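Local coordinates for aspartate aminotransferase (Giardia lamblia, PDB 3MEB), which probably catalyses the reversible transfer of an amino group between L-aspartate and 2-oxoglutarate, giving oxaloacetate and L-glutamate, with pyridoxal 5'-phosphate as cofactor, at residues A[50-55]-A[409-414]; A[151-156]-A[177-182]; A[185-190]-A[217-222]. All coordinates share one frame; numbering follows the deposited sequence.

Contact 1. Residues A[50-55]-A[409-414]; sequences KKVNLG and WSIYLV
Val-52 and Ile-411 lie side by side on two short parallel strands, their side chains pointing the same way off one face of the pair. CB of Val-52 sits 4.1 Å from CG1 of Ile-411. The two branches of Ile-411 divide the neighbours between them: CG1, anti to the carbonyl carbon (chi1 -63°), runs along Val-52, while CG2 reaches CD1 of Leu-54 at 3.6 Å. Leu-54 again points the same way as Ile-411, and helix 430-443 packs against this apolar face through Tyr-432 and Ala-436.

Asn-53 and Tyr-412 occupy the other face, turned to helix 37-45. The tyrosine ring is placed with its CD2 edge towards Val-52, whose O lies in the ring plane 3.7 Å from that carbon. Its OH, like OG of Ser-410, is hydrogen-bonded to the carboxylate of Asp-46, so one acidic group holds two side chains of segment 409-414. OD1 of Asn-53 accepts from N of Gly-55, two residues on, in an Asx turn, with the donor above the amide plane.

Three backbone bonds zip the strands together. Val-52 N gives to Ser-410 O, and Tyr-412 N gives to Val-52 O at 2.9 Å in a nearly straight bond of 165°. Leu-54 N then meets Tyr-412 O at 2.7 Å, but bent to 134°. Ser-410, with its positive phi, turns the chain out of helix 399-409 into the strand. The whole is a two-stranded parallel sheet between helices, joining an early piece of the chain to its C-terminal part, as in the small domain of this aminotransferase family.

Contact 2. Residues A[151-156]-A[177-182]; sequences PSTTWP and TYLRKD. With SO4 (sulfate ion), chain C; EDO (1,2-ethanediol), chain J.
OG of Ser-152 stands between its own backbone N and carbonyl carbon (chi1 55°), which presents it to the backbone of Tyr-178; the tyrosine ring swings anti to its N (chi1 -160°) and lies by Pro-151. Both segments are loops that follow neighbouring parallel strands, 148-151 and 174-176, of the large mixed sheet in this aminotransferase fold. Helix 157-166 makes the crossover between those strands.

The direct bond across the contact runs from Tyr-178 N to Ser-152 OG, at 3.1 Å and an angle of 148°. Two waters widen the junction. One is held by Ser-152 OG, by OG1 of Thr-153 and by the backbone N of Leu-179, from which it accepts; the other bridges Ser-152 OG to Leu-179 O, donating to that carbonyl. The serine hydroxyl is thus gripped by one backbone N-H and two waters, which should fix its rotation firmly.

Apolar contact is slight beside this. CB of Pro-151 approaches CD1 of the Tyr-178 ring obliquely at 4.0 Å. The ring also stacks on His-212 and meets Phe-219 edge-to-face, so it is wedged between loops of the same sheet end. Further along, Arg-180 grips the carboxylate of Asp-182 side-on with NE and NH2, a two-nitrogen salt bridge within the segment; its NH1 also faces Glu-186, at a modelled separation that is doubtfully short.

The other segment leads inward to Trp-155, part of the pyridoxal phosphate pocket. Its indole also contacts Arg-319 of the second subunit. A sulfate, probably from the crystallisation liquor and also held by Asn-213, Lys-277 and Arg-419, lies at the indole edge, where Trp-155 NE1 donates to its O1 at 2.9 Å.

Contact 3. Residues A[185-190]-A[217-222]; sequences LEIDFS and IDFTEA. With EDO (1,2-ethanediol), chain J.
Ile-187 and Ile-217 run antiparallel alongside each other and make the tight centre of this contact. CD1 of Ile-187 comes to 3.7 Å from CG2 of Ile-217. That same CD1 of Ile-187 rests against the backbone, 3.5 Å from C of Asp-218. The other branch of Ile-187, CG2, stands anti to the backbone N and meets CE1 of Phe-219 at 3.8 Å, the two side chains roughly perpendicular. Phe-219 in turn meets Phe-189: the ring centroids are 5.7 Å apart and the planes inclined at 67°, an oblique pairing that brings CE1 of Phe-189 to 3.8 Å from CD1 of Phe-219. CD1 of Ile-217 packs against CB and the carbonyl O of Leu-185.

The loose side is at exposed Glu-186, which turns away; its CA is 4.4 Å from CG2 of Ile-217. A 1,2-ethanediol, probably from the crystallisation liquor, lies by Asp-218 and Phe-219; its O2 takes a weak hydrogen bond from Phe-219 N.

Asp-188 and Thr-220 occupy the N-cap positions of helices 189-198 and 221-234, and the threonine side chain caps a backbone N, so the contact joins the approaches to two neighbouring helices. Phe-189 reaches over to Leu-227 of helix 221-234 and Phe-219 to Thr-192 of helix 189-198; strand 204-208 connects the two helices in the chain.

From the N terminus, the chain first enters contact 1 at strand 52-54, and its partner strand 411-413 comes only near the C-terminal end. The loop closed there is more than 350 residues long and encloses both other contacts. Within it, contact 2 closes a short loop around helix 157-166 and strand 174-176, and contact 3 follows in series around helix 189-198 and strand 204-208. These two touch: Tyr-178 OH is probably hydrogen-bonded to Ile-217 O. Together they tie successive connections of the large sheet, whereas contact 1, centred about 25 Å from the centre of contact 2, joins an early part of the chain to one near its C terminus.

Contact 1. Residues A[50-55]-A[409-414]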
loop_
_atom_site.group_PDB
_atom_site.type_symbol
_atom_site.label_atom_id
_atom_site.label_comp_id
_atom_site.label_asym_id
_atom_site.label_seq_id
_atom_site.Cartn_x
_atom_site.Cartn_y
_atom_site.Cartn_z
ATOM N N LYS A 50 -21.110 -25.014 14.732
ATOM C CA LYS A 50 -21.587 -23.959 15.649
ATOM C C LYS A 50 -20.551 -22.855 15.968
ATOM O O LYS A 50 -20.773 -21.999 16.858
ATOM C CB LYS A 50 -22.073 -24.600 16.959
ATOM C CG LYS A 50 -23.319 -25.478 16.820
ATOM C CD LYS A 50 -23.814 -25.918 18.191
ATOM C CE LYS A 50 -25.084 -26.773 18.103
ATOM N NZ LYS A 50 -25.218 -27.762 19.223
ATOM N N LYS A 51 -19.454 -22.848 15.225
ATOM C CA LYS A 51 -18.393 -21.853 15.399
ATOM C C LYS A 51 -18.876 -20.412 15.250
ATOM O O LYS A 51 -19.747 -20.124 14.436
ATOM C CB LYS A 51 -17.243 -22.104 14.403
ATOM C CG LYS A 51 -17.602 -21.993 12.941
ATOM C CD LYS A 51 -16.413 -22.440 12.135
ATOM C CE LYS A 51 -16.491 -22.098 10.670
ATOM N NZ LYS A 51 -15.221 -22.481 10.004
ATOM N N VAL A 52 -18.293 -19.506 16.021
ATOM C CA VAL A 52 -18.733 -18.084 16.022
ATOM C C VAL A 52 -17.482 -17.227 15.953
ATOM O O VAL A 52 -16.593 -17.374 16.812
ATOM C CB VAL A 52 -19.529 -17.694 17.297
ATOM C CG1 VAL A 52 -20.024 -16.235 17.188
ATOM C CG2 VAL A 52 -20.744 -18.684 17.571
ATOM N N ASN A 53 -17.411 -16.323 14.969
ATOM C CA ASN A 53 -16.250 -15.437 14.834
ATOM C C ASN A 53 -16.508 -14.093 15.483
ATOM O O ASN A 53 -17.264 -13.306 14.951
ATOM C CB ASN A 53 -15.899 -15.209 13.355
ATOM C CG ASN A 53 -14.595 -14.420 13.166
ATOM O OD1 ASN A 53 -13.923 -14.031 14.142
ATOM N ND2 ASN A 53 -14.211 -14.202 11.881
ATOM N N LEU A 54 -15.885 -13.811 16.630
ATOM C CA LEU A 54 -16.158 -12.533 17.333
ATOM C C LEU A 54 -14.827 -11.788 17.495
ATOM O O LEU A 54 -14.583 -11.160 18.511
ATOM C CB LEU A 54 -16.792 -12.800 18.713
ATOM C CG LEU A 54 -18.068 -13.629 18.707
ATOM C CD1 LEU A 54 -18.535 -13.952 20.162
ATOM C CD2 LEU A 54 -19.145 -12.847 17.952
ATOM N N GLY A 55 -13.989 -11.886 16.472
ATOM C CA GLY A 55 -12.596 -11.446 16.518
ATOM C C GLY A 55 -12.409 -10.098 15.856
ATOM O O GLY A 55 -12.698 -9.060 16.462
ATOM N N TRP A 409 -15.873 -24.329 22.836
ATOM C CA TRP A 409 -17.100 -23.842 22.151
ATOM C C TRP A 409 -16.928 -23.279 20.720
ATOM O O TRP A 409 -17.916 -22.851 20.078
ATOM C CB TRP A 409 -17.785 -22.796 23.034
ATOM C CG TRP A 409 -18.283 -23.356 24.315
ATOM C CD1 TRP A 409 -17.577 -23.518 25.462
ATOM C CD2 TRP A 409 -19.601 -23.856 24.577
ATOM N NE1 TRP A 409 -18.369 -24.079 26.432
ATOM C CE2 TRP A 409 -19.621 -24.291 25.914
ATOM C CE3 TRP A 409 -20.764 -23.974 23.810
ATOM C CZ2 TRP A 409 -20.762 -24.850 26.506
ATOM C CZ3 TRP A 409 -21.899 -24.518 24.395
ATOM C CH2 TRP A 409 -21.886 -24.961 25.729
ATOM N N SER A 410 -15.690 -23.277 20.228
ATOM C CA SER A 410 -15.324 -22.698 18.933
ATOM C C SER A 410 -15.846 -21.261 18.757
ATOM O O SER A 410 -16.311 -20.885 17.695
ATOM C CB SER A 410 -15.765 -23.620 17.781
ATOM O OG SER A 410 -15.028 -24.864 17.756
ATOM N N ILE A 411 -15.759 -20.477 19.828
ATOM C CA ILE A 411 -16.061 -19.052 19.783
ATOM C C ILE A 411 -14.747 -18.267 19.843
ATOM O O ILE A 411 -13.959 -18.454 20.772
ATOM C CB ILE A 411 -16.970 -18.668 20.957
ATOM C CG1 ILE A 411 -18.312 -19.408 20.850
ATOM C CG2 ILE A 411 -17.218 -17.187 20.976
ATOM C CD1 ILE A 411 -19.205 -19.240 22.070
ATOM N N TYR A 412 -14.514 -17.397 18.850
ATOM C CA TYR A 412 -13.229 -16.690 18.687
ATOM C C TYR A 412 -13.321 -15.215 19.105
ATOM O O TYR A 412 -13.991 -14.410 18.461
ATOM C CB TYR A 412 -12.737 -16.851 17.233
ATOM C CG TYR A 412 -12.390 -18.289 16.934
ATOM C CD1 TYR A 412 -11.125 -18.776 17.173
ATOM C CD2 TYR A 412 -13.356 -19.183 16.508
ATOM C CE1 TYR A 412 -10.807 -20.096 16.939
ATOM C CE2 TYR A 412 -13.059 -20.507 16.283
ATOM C CZ TYR A 412 -11.773 -20.965 16.498
ATOM O OH TYR A 412 -11.454 -22.307 16.293
ATOM N N LEU A 413 -12.651 -14.905 20.211
ATOM C CA LEU A 413 -12.536 -13.580 20.767
ATOM C C LEU A 413 -11.081 -13.187 20.817
ATOM O O LEU A 413 -10.197 -14.044 20.837
ATOM C CB LEU A 413 -13.016 -13.569 22.232
ATOM C CG LEU A 413 -14.490 -13.828 22.467
ATOM C CD1 LEU A 413 -14.680 -14.976 23.446
ATOM C CD2 LEU A 413 -15.105 -12.566 22.955
ATOM N N VAL A 414 -10.850 -11.884 20.879
ATOM C CA VAL A 414 -9.528 -11.349 21.161
ATOM C C VAL A 414 -9.136 -11.598 22.602
ATOM O O VAL A 414 -9.866 -11.258 23.555
ATOM C CB VAL A 414 -9.457 -9.848 20.857
ATOM C CG1 VAL A 414 -8.126 -9.261 21.337
ATOM C CG2 VAL A 414 -9.681 -9.615 19.374
#

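Contact 2. Residues A[151-156]-A[177-182]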
loop_
_atom_site.group_PDB
_atom_site.type_symbol
_atom_site.label_atom_id
_atom_site.label_comp_id
_atom_site.label_asym_id
_atom_site.label_seq_id
_atom_site.Cartn_x
_atom_site.Cartn_y
_atom_site.Cartn_z
ATOM N N PRO A 151 -2.951 6.874 24.066
ATOM C CA PRO A 151 -3.775 6.512 25.223
ATOM C C PRO A 151 -3.257 5.195 25.851
ATOM O O PRO A 151 -2.666 4.346 25.120
ATOM C CB PRO A 151 -5.166 6.328 24.615
ATOM C CG PRO A 151 -4.894 6.020 23.149
ATOM C CD PRO A 151 -3.680 6.745 22.796
ATOM N N SER A 152 -3.425 5.030 27.173
ATOM C CA SER A 152 -2.847 3.876 27.880
ATOM C C SER A 152 -3.427 2.509 27.446
ATOM O O SER A 152 -2.800 1.458 27.668
ATOM C CB SER A 152 -2.923 4.049 29.402
ATOM O OG SER A 152 -4.252 4.299 29.833
ATOM N N THR A 153 -4.624 2.546 26.858
ATOM C CA THR A 153 -5.194 1.438 26.123
ATOM C C THR A 153 -5.482 1.955 24.723
ATOM O O THR A 153 -6.053 3.038 24.567
ATOM C CB THR A 153 -6.518 0.973 26.814
ATOM O OG1 THR A 153 -6.173 0.380 28.071
ATOM C CG2 THR A 153 -7.259 -0.034 26.016
ATOM N N THR A 154 -5.065 1.191 23.705
ATOM C CA THR A 154 -5.188 1.597 22.301
ATOM C C THR A 154 -5.133 0.383 21.382
ATOM O O THR A 154 -4.946 -0.748 21.825
ATOM C CB THR A 154 -4.093 2.615 21.935
ATOM O OG1 THR A 154 -4.499 3.372 20.784
ATOM C CG2 THR A 154 -2.709 1.948 21.689
ATOM N N TRP A 155 -5.306 0.606 20.093
ATOM C CA TRP A 155 -5.246 -0.479 19.126
ATOM C C TRP A 155 -3.821 -1.039 19.074
ATOM O O TRP A 155 -2.879 -0.262 18.805
ATOM C CB TRP A 155 -5.582 0.096 17.767
ATOM C CG TRP A 155 -5.840 -0.886 16.664
ATOM C CD1 TRP A 155 -6.696 -1.971 16.674
ATOM C CD2 TRP A 155 -5.320 -0.790 15.330
ATOM N NE1 TRP A 155 -6.722 -2.558 15.420
ATOM C CE2 TRP A 155 -5.875 -1.859 14.585
ATOM C CE3 TRP A 155 -4.451 0.107 14.692
ATOM C CZ2 TRP A 155 -5.563 -2.067 13.233
ATOM C CZ3 TRP A 155 -4.139 -0.104 13.329
ATOM C CH2 TRP A 155 -4.688 -1.183 12.632
ATOM N N PRO A 156 -3.656 -2.376 19.312
ATOM C CA PRO A 156 -2.324 -2.949 19.400
ATOM C C PRO A 156 -1.410 -2.579 18.255
ATOM O O PRO A 156 -0.222 -2.303 18.474
ATOM C CB PRO A 156 -2.595 -4.464 19.423
ATOM C CG PRO A 156 -3.860 -4.582 20.145
ATOM C CD PRO A 156 -4.685 -3.355 19.731
ATOM N N THR A 177 -3.216 8.952 30.534
ATOM C CA THR A 177 -4.179 8.118 31.202
ATOM C C THR A 177 -5.462 8.068 30.375
ATOM O O THR A 177 -6.016 9.104 29.962
ATOM C CB THR A 177 -4.526 8.654 32.590
ATOM O OG1 THR A 177 -3.376 8.550 33.427
ATOM C CG2 THR A 177 -5.669 7.877 33.198
ATOM N N TYR A 178 -5.919 6.851 30.157
ATOM C CA TYR A 178 -7.205 6.641 29.528
ATOM C C TYR A 178 -8.158 5.957 30.522
ATOM O O TYR A 178 -8.823 6.683 31.259
ATOM C CB TYR A 178 -7.041 5.943 28.186
ATOM C CG TYR A 178 -8.256 6.125 27.292
ATOM C CD1 TYR A 178 -8.452 7.309 26.600
ATOM C CD2 TYR A 178 -9.189 5.126 27.148
ATOM C CE1 TYR A 178 -9.541 7.496 25.791
ATOM C CE2 TYR A 178 -10.322 5.302 26.311
ATOM C CZ TYR A 178 -10.460 6.502 25.638
ATOM O OH TYR A 178 -11.535 6.745 24.824
ATOM N N LEU A 179 -8.228 4.623 30.598
ATOM C CA LEU A 179 -9.137 3.945 31.558
ATOM C C LEU A 179 -8.580 3.949 32.962
ATOM O O LEU A 179 -7.368 4.070 33.150
ATOM C CB LEU A 179 -9.369 2.492 31.157
ATOM C CG LEU A 179 -10.012 2.202 29.800
ATOM C CD1 LEU A 179 -10.146 0.667 29.626
ATOM C CD2 LEU A 179 -11.362 2.937 29.669
ATOM N N ARG A 180 -9.456 3.735 33.940
ATOM C CA ARG A 180 -9.093 3.743 35.370
ATOM C C ARG A 180 -8.143 2.647 35.747
ATOM O O ARG A 180 -8.262 1.535 35.252
ATOM C CB ARG A 180 -10.315 3.551 36.258
ATOM C CG ARG A 180 -11.426 4.495 36.000
ATOM C CD ARG A 180 -12.226 4.779 37.217
ATOM N NE ARG A 180 -12.645 3.584 37.944
ATOM C CZ ARG A 180 -13.860 3.421 38.479
ATOM N NH1 ARG A 180 -14.813 4.346 38.335
ATOM N NH2 ARG A 180 -14.141 2.299 39.133
ATOM N N LYS A 181 -7.263 2.948 36.693
ATOM C CA LYS A 181 -6.311 1.964 37.201
ATOM C C LYS A 181 -7.011 0.654 37.581
ATOM O O LYS A 181 -6.554 -0.426 37.173
ATOM C CB LYS A 181 -5.530 2.519 38.399
ATOM N N ASP A 182 -8.112 0.744 38.328
ATOM C CA ASP A 182 -8.784 -0.457 38.853
ATOM C C ASP A 182 -9.389 -1.411 37.800
ATOM O O ASP A 182 -9.952 -2.440 38.176
ATOM C CB ASP A 182 -9.827 -0.104 39.942
ATOM C CG ASP A 182 -11.022 0.706 39.429
ATOM O OD1 ASP A 182 -11.301 0.762 38.208
ATOM O OD2 ASP A 182 -11.709 1.300 40.284
HETATM S S SO4 C . -9.644 -4.534 14.282
HETATM O O1 SO4 C . -9.257 -3.857 15.540
HETATM O O2 SO4 C . -10.152 -5.880 14.509
HETATM O O3 SO4 C . -10.624 -3.708 13.616
HETATM O O4 SO4 C . -8.446 -4.587 13.475
HETATM C C1 EDO J . -11.250 8.989 22.568
HETATM O O1 EDO J . -10.412 7.819 22.580
HETATM C C2 EDO J . -12.673 8.626 22.143
HETATM O O2 EDO J . -13.641 9.608 22.498
HETATM O O HOH W 1 -6.323 2.708 29.614
HETATM O O HOH W 2 -4.963 4.448 32.410
#

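Contact 3. Residues A[185-190]-A[217-222]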
loop_
_atom_site.group_PDB
_atom_site.type_symbol
_atom_site.label_atom_id
_atom_site.label_comp_id
_atom_site.label_asym_id
_atom_site.label_seq_id
_atom_site.Cartn_x
_atom_site.Cartn_y
_atom_site.Cartn_z
ATOM N N LEU A 185 -14.495 0.109 33.413
ATOM C CA LEU A 185 -14.663 0.745 32.092
ATOM C C LEU A 185 -15.158 2.185 32.207
ATOM O O LEU A 185 -16.307 2.510 31.868
ATOM C CB LEU A 185 -15.639 -0.043 31.195
ATOM C CG LEU A 185 -15.240 -1.415 30.688
ATOM C CD1 LEU A 185 -16.257 -1.956 29.638
ATOM C CD2 LEU A 185 -13.848 -1.306 30.116
ATOM N N GLU A 186 -14.274 3.045 32.691
ATOM C CA GLU A 186 -14.541 4.474 32.767
ATOM C C GLU A 186 -13.198 5.177 32.583
ATOM O O GLU A 186 -12.185 4.689 33.069
ATOM C CB GLU A 186 -15.167 4.818 34.119
ATOM C CG GLU A 186 -15.343 6.326 34.325
ATOM C CD GLU A 186 -15.785 6.717 35.723
ATOM O OE1 GLU A 186 -15.545 5.949 36.678
ATOM O OE2 GLU A 186 -16.373 7.814 35.860
ATOM N N ILE A 187 -13.196 6.276 31.845
ATOM C CA ILE A 187 -12.007 7.083 31.656
ATOM C C ILE A 187 -11.707 7.897 32.932
ATOM O O ILE A 187 -12.572 8.609 33.464
ATOM C CB ILE A 187 -12.133 8.019 30.426
ATOM C CG1 ILE A 187 -12.276 7.194 29.158
ATOM C CG2 ILE A 187 -10.885 8.999 30.333
ATOM C CD1 ILE A 187 -12.973 7.879 27.988
ATOM N N ASP A 188 -10.469 7.801 33.398
ATOM C CA ASP A 188 -10.012 8.530 34.580
ATOM C C ASP A 188 -9.674 9.936 34.124
ATOM O O ASP A 188 -8.499 10.335 34.081
ATOM C CB ASP A 188 -8.815 7.806 35.177
ATOM C CG ASP A 188 -8.258 8.476 36.406
ATOM O OD1 ASP A 188 -8.891 9.429 36.950
ATOM O OD2 ASP A 188 -7.168 8.040 36.835
ATOM N N PHE A 189 -10.726 10.693 33.815
ATOM C CA PHE A 189 -10.618 11.928 33.059
ATOM C C PHE A 189 -9.826 13.029 33.751
ATOM O O PHE A 189 -9.142 13.830 33.102
ATOM C CB PHE A 189 -11.993 12.429 32.612
ATOM C CG PHE A 189 -11.909 13.526 31.607
ATOM C CD1 PHE A 189 -11.342 13.301 30.358
ATOM C CD2 PHE A 189 -12.321 14.804 31.926
ATOM C CE1 PHE A 189 -11.228 14.333 29.443
ATOM C CE2 PHE A 189 -12.208 15.843 31.017
ATOM C CZ PHE A 189 -11.671 15.611 29.779
ATOM N N SER A 190 -9.892 13.041 35.075
ATOM C CA SER A 190 -9.072 13.927 35.893
ATOM C C SER A 190 -7.586 13.737 35.553
ATOM O O SER A 190 -6.853 14.711 35.276
ATOM C CB SER A 190 -9.370 13.641 37.378
ATOM O OG SER A 190 -8.860 14.650 38.223
ATOM N N ILE A 217 -15.195 2.892 25.255
ATOM C CA ILE A 217 -15.506 4.033 26.138
ATOM C C ILE A 217 -14.876 5.253 25.489
ATOM O O ILE A 217 -13.695 5.225 25.154
ATOM C CB ILE A 217 -14.863 3.871 27.556
ATOM C CG1 ILE A 217 -15.149 2.490 28.183
ATOM C CG2 ILE A 217 -15.313 4.992 28.487
ATOM C CD1 ILE A 217 -16.554 2.032 28.068
ATOM N N ASP A 218 -15.668 6.315 25.287
ATOM C CA ASP A 218 -15.223 7.505 24.578
ATOM C C ASP A 218 -15.255 8.703 25.535
ATOM O O ASP A 218 -16.022 8.727 26.501
ATOM C CB ASP A 218 -16.184 7.803 23.384
ATOM C CG ASP A 218 -15.969 6.901 22.151
ATOM O OD1 ASP A 218 -15.021 6.080 22.086
ATOM O OD2 ASP A 218 -16.804 7.036 21.190
ATOM N N PHE A 219 -14.429 9.703 25.267
ATOM C CA PHE A 219 -14.672 11.033 25.822
ATOM C C PHE A 219 -16.058 11.500 25.383
ATOM O O PHE A 219 -16.423 11.390 24.206
ATOM C CB PHE A 219 -13.658 12.072 25.327
ATOM C CG PHE A 219 -12.200 11.767 25.665
ATOM C CD1 PHE A 219 -11.803 11.482 26.956
ATOM C CD2 PHE A 219 -11.216 11.836 24.687
ATOM C CE1 PHE A 219 -10.500 11.238 27.244
ATOM C CE2 PHE A 219 -9.906 11.620 24.993
ATOM C CZ PHE A 219 -9.533 11.314 26.248
ATOM N N THR A 220 -16.816 12.070 26.317
ATOM C CA THR A 220 -18.063 12.728 25.972
ATOM C C THR A 220 -17.839 14.105 25.320
ATOM O O THR A 220 -16.732 14.632 25.343
ATOM C CB THR A 220 -18.935 12.899 27.208
ATOM O OG1 THR A 220 -18.324 13.835 28.136
ATOM C CG2 THR A 220 -19.168 11.513 27.854
ATOM N N GLU A 221 -18.883 14.683 24.732
ATOM C CA GLU A 221 -18.734 16.021 24.151
ATOM C C GLU A 221 -18.217 16.962 25.222
ATOM O O GLU A 221 -17.325 17.748 24.984
ATOM C CB GLU A 221 -20.023 16.560 23.553
ATOM C CG GLU A 221 -20.566 15.790 22.399
ATOM C CD GLU A 221 -21.593 16.582 21.603
ATOM O OE1 GLU A 221 -21.653 17.823 21.757
ATOM O OE2 GLU A 221 -22.316 15.959 20.801
ATOM N N ALA A 222 -18.721 16.839 26.434
ATOM C CA ALA A 222 -18.286 17.715 27.521
ATOM C C ALA A 222 -16.796 17.530 27.850
ATOM O O ALA A 222 -16.097 18.496 28.139
ATOM C CB ALA A 222 -19.168 17.491 28.807
HETATM C C1 EDO J . -11.250 8.989 22.568
HETATM O O1 EDO J . -10.412 7.819 22.580
HETATM C C2 EDO J . -12.673 8.626 22.143
HETATM O O2 EDO J . -13.641 9.608 22.498
#